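Local coordinates for TfuA domain-containing protein (Methanosarcina acetivorans, PDB 6XP8), which takes part in peptide backbone thioamidation, probably working together with a YcaO enzyme, at residues A[152-155]-A[156-160]. Residues are numbered along the deposited sequence; the frame is centred on the assembly and turned at random.
Sequences LLDL and AINTY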
ATOM      1  N   LEU A 152       6.675  18.762   8.649  1.00 16.07           N
ATOM      2  CA  LEU A 152       6.757  18.090   7.351  1.00 15.89           C
ATOM      3  C   LEU A 152       5.675  17.029   7.168  1.00 15.75           C
ATOM      4  O   LEU A 152       5.171  16.834   6.057  1.00 16.05           O
ATOM      5  CB  LEU A 152       8.143  17.486   7.125  1.00 15.96           C
ATOM      6  CG  LEU A 152       9.274  18.498   6.900  1.00 15.91           C
ATOM      7  CD1 LEU A 152      10.607  17.770   6.911  1.00 16.14           C
ATOM      8  CD2 LEU A 152       9.107  19.311   5.622  1.00 16.39           C
ATOM      9  N   LEU A 153       5.322  16.349   8.255  1.00 15.65           N
ATOM     10  CA  LEU A 153       4.233  15.377   8.218  1.00 15.73           C
ATOM     11  C   LEU A 153       2.884  16.054   7.950  1.00 16.15           C
ATOM     12  O   LEU A 153       2.121  15.597   7.096  1.00 15.59           O
ATOM     13  CB  LEU A 153       4.214  14.519   9.488  1.00 16.04           C
ATOM     14  CG  LEU A 153       3.057  13.528   9.693  1.00 15.98           C
ATOM     15  CD1 LEU A 153       2.931  12.513   8.557  1.00 16.46           C
ATOM     16  CD2 LEU A 153       3.236  12.825  11.026  1.00 16.72           C
ATOM     17  N   ASP A 154       2.608  17.146   8.664  1.00 16.20           N
ATOM     18  CA  ASP A 154       1.418  17.960   8.396  1.00 16.61           C
ATOM     19  C   ASP A 154       1.365  18.450   6.945  1.00 16.13           C
ATOM     20  O   ASP A 154       0.298  18.430   6.318  1.00 15.93           O
ATOM     21  CB  ASP A 154       1.347  19.150   9.360  1.00 17.76           C
ATOM     22  CG  ASP A 154       0.166  20.061   9.074  1.00 19.14           C
ATOM     23  OD1 ASP A 154      -0.983  19.672   9.394  1.00 20.74           O
ATOM     24  OD2 ASP A 154       0.384  21.161   8.523  1.00 19.92           O
ATOM     25  N   LEU A 155       2.513  18.891   6.420  1.00 15.26           N
ATOM     26  CA  LEU A 155       2.612  19.309   5.018  1.00 15.77           C
ATOM     27  C   LEU A 155       2.229  18.165   4.075  1.00 15.50           C
ATOM     28  O   LEU A 155       1.439  18.367   3.148  1.00 15.59           O
ATOM     29  CB  LEU A 155       4.010  19.865   4.685  1.00 15.64           C
ATOM     30  CG  LEU A 155       4.302  20.326   3.241  1.00 16.14           C
ATOM     31  CD1 LEU A 155       3.318  21.378   2.735  1.00 16.02           C
ATOM     32  CD2 LEU A 155       5.735  20.823   3.090  1.00 16.48           C
ATOM     33  N   ALA A 156       2.774  16.976   4.335  1.00 15.30           N
ATOM     34  CA  ALA A 156       2.501  15.791   3.508  1.00 15.69           C
ATOM     35  C   ALA A 156       1.012  15.432   3.508  1.00 16.00           C
ATOM     36  O   ALA A 156       0.433  15.187   2.446  1.00 15.66           O
ATOM     37  CB  ALA A 156       3.344  14.611   3.963  1.00 15.53           C
ATOM     38  N   ILE A 157       0.399  15.439   4.695  1.00 16.65           N
ATOM     39  CA  ILE A 157      -1.048  15.205   4.853  1.00 17.35           C
ATOM     40  C   ILE A 157      -1.846  16.206   4.001  1.00 17.81           C
ATOM     41  O   ILE A 157      -2.837  15.837   3.362  1.00 17.33           O
ATOM     42  CB  ILE A 157      -1.479  15.242   6.352  1.00 18.01           C
ATOM     43  CG1 ILE A 157      -0.823  14.084   7.129  1.00 18.33           C
ATOM     44  CG2 ILE A 157      -3.001  15.205   6.508  1.00 18.73           C
ATOM     45  CD1 ILE A 157      -0.837  14.236   8.641  1.00 18.18           C
ATOM     46  N   ASN A 158      -1.375  17.455   3.975  1.00 18.32           N
ATOM     47  CA  ASN A 158      -2.020  18.550   3.244  1.00 19.18           C
ATOM     48  C   ASN A 158      -1.548  18.746   1.799  1.00 18.92           C
ATOM     49  O   ASN A 158      -1.749  19.813   1.203  1.00 19.73           O
ATOM     50  CB  ASN A 158      -1.893  19.845   4.051  1.00 20.21           C
ATOM     51  CG  ASN A 158      -2.855  19.884   5.213  1.00 21.22           C
ATOM     52  OD1 ASN A 158      -4.069  19.990   5.025  1.00 23.07           O
ATOM     53  ND2 ASN A 158      -2.325  19.780   6.421  1.00 21.94           N
ATOM     54  N   THR A 159      -0.957  17.697   1.231  1.00 18.47           N
ATOM     55  CA  THR A 159      -0.511  17.694  -0.160  1.00 18.35           C
ATOM     56  C   THR A 159      -1.375  16.727  -0.962  1.00 18.01           C
ATOM     57  O   THR A 159      -1.559  15.571  -0.560  1.00 18.16           O
ATOM     58  CB  THR A 159       0.985  17.314  -0.256  1.00 18.63           C
ATOM     59  OG1 THR A 159       1.754  18.269   0.482  1.00 18.85           O
ATOM     60  CG2 THR A 159       1.485  17.295  -1.708  1.00 18.27           C
ATOM     61  N   TYR A 160      -1.912  17.221  -2.082  1.00 17.30           N
ATOM     62  CA  TYR A 160      -2.631  16.407  -3.071  1.00 17.16           C
ATOM     63  C   TYR A 160      -1.739  15.233  -3.500  1.00 16.98           C
ATOM     64  O   TYR A 160      -0.597  15.444  -3.904  1.00 15.89           O
ATOM     65  CB  TYR A 160      -3.032  17.295  -4.262  1.00 17.03           C
ATOM     66  CG  TYR A 160      -3.687  16.584  -5.424  1.00 17.16           C
ATOM     67  CD1 TYR A 160      -4.804  15.752  -5.233  1.00 16.95           C
ATOM     68  CD2 TYR A 160      -3.218  16.775  -6.725  1.00 17.09           C
ATOM     69  CE1 TYR A 160      -5.409  15.108  -6.310  1.00 17.71           C
ATOM     70  CE2 TYR A 160      -3.821  16.144  -7.807  1.00 17.59           C
ATOM     71  CZ  TYR A 160      -4.911  15.312  -7.596  1.00 17.59           C
ATOM     72  OH  TYR A 160      -5.484  14.678  -8.673  1.00 18.27           O
TER
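Ile-157 brings its CD1 methyl at a slant across the branch point of Leu-153, one turn back on the same helix, with Leu-153 CG 4.1 Å from Ile-157 CD1. The first torsion of Ile-157 sets CG1 beside its own backbone N and anti to the carbonyl carbon (chi1 -65°), which brings CG1 close to Leu-153 O, and the extended second torsion carries CD1 onward to the leucine. Beneath this pair the helix is still regular: Ile-157 N donates to Leu-153 O at 3.0 Å, nearly straight, and Ala-156 N bonds to Leu-152 O. One step on, Asp-154 O takes two donors from a single residue, Asn-158 N and Asn-158 ND2, each at 3.0 Å and arriving from opposite faces of the carbonyl plane. Asn-158 ND2 sits 38° out of that plane. The carboxylate of Asp-154 lies nearby with its plane turned 62° from the Asn-158 side-chain amide. This is the C-terminal end of helix 146-157, part of the helical region apart from the parallel sheet, and Asn-158 is where helical backbone angles are lost. Past it the next i-to-i+4 place is filled by a side chain: Thr-159 OG1 donates to Leu-155 O at 2.7 Å from above the carbonyl plane, while Thr-159 N turns to Ala-156 O at 3.1 Å. A valine in place of Thr-159 would probably leave Leu-155 O without its hydroxyl donor. Arg-164 also binds Ala-156 O through NE, adding a second donor at this end. On the buried side, Ala-156 packs against Leu-128 and Ile-131 of helix 128-140, and Leu-155 meets Leu-169 of helix 166-175.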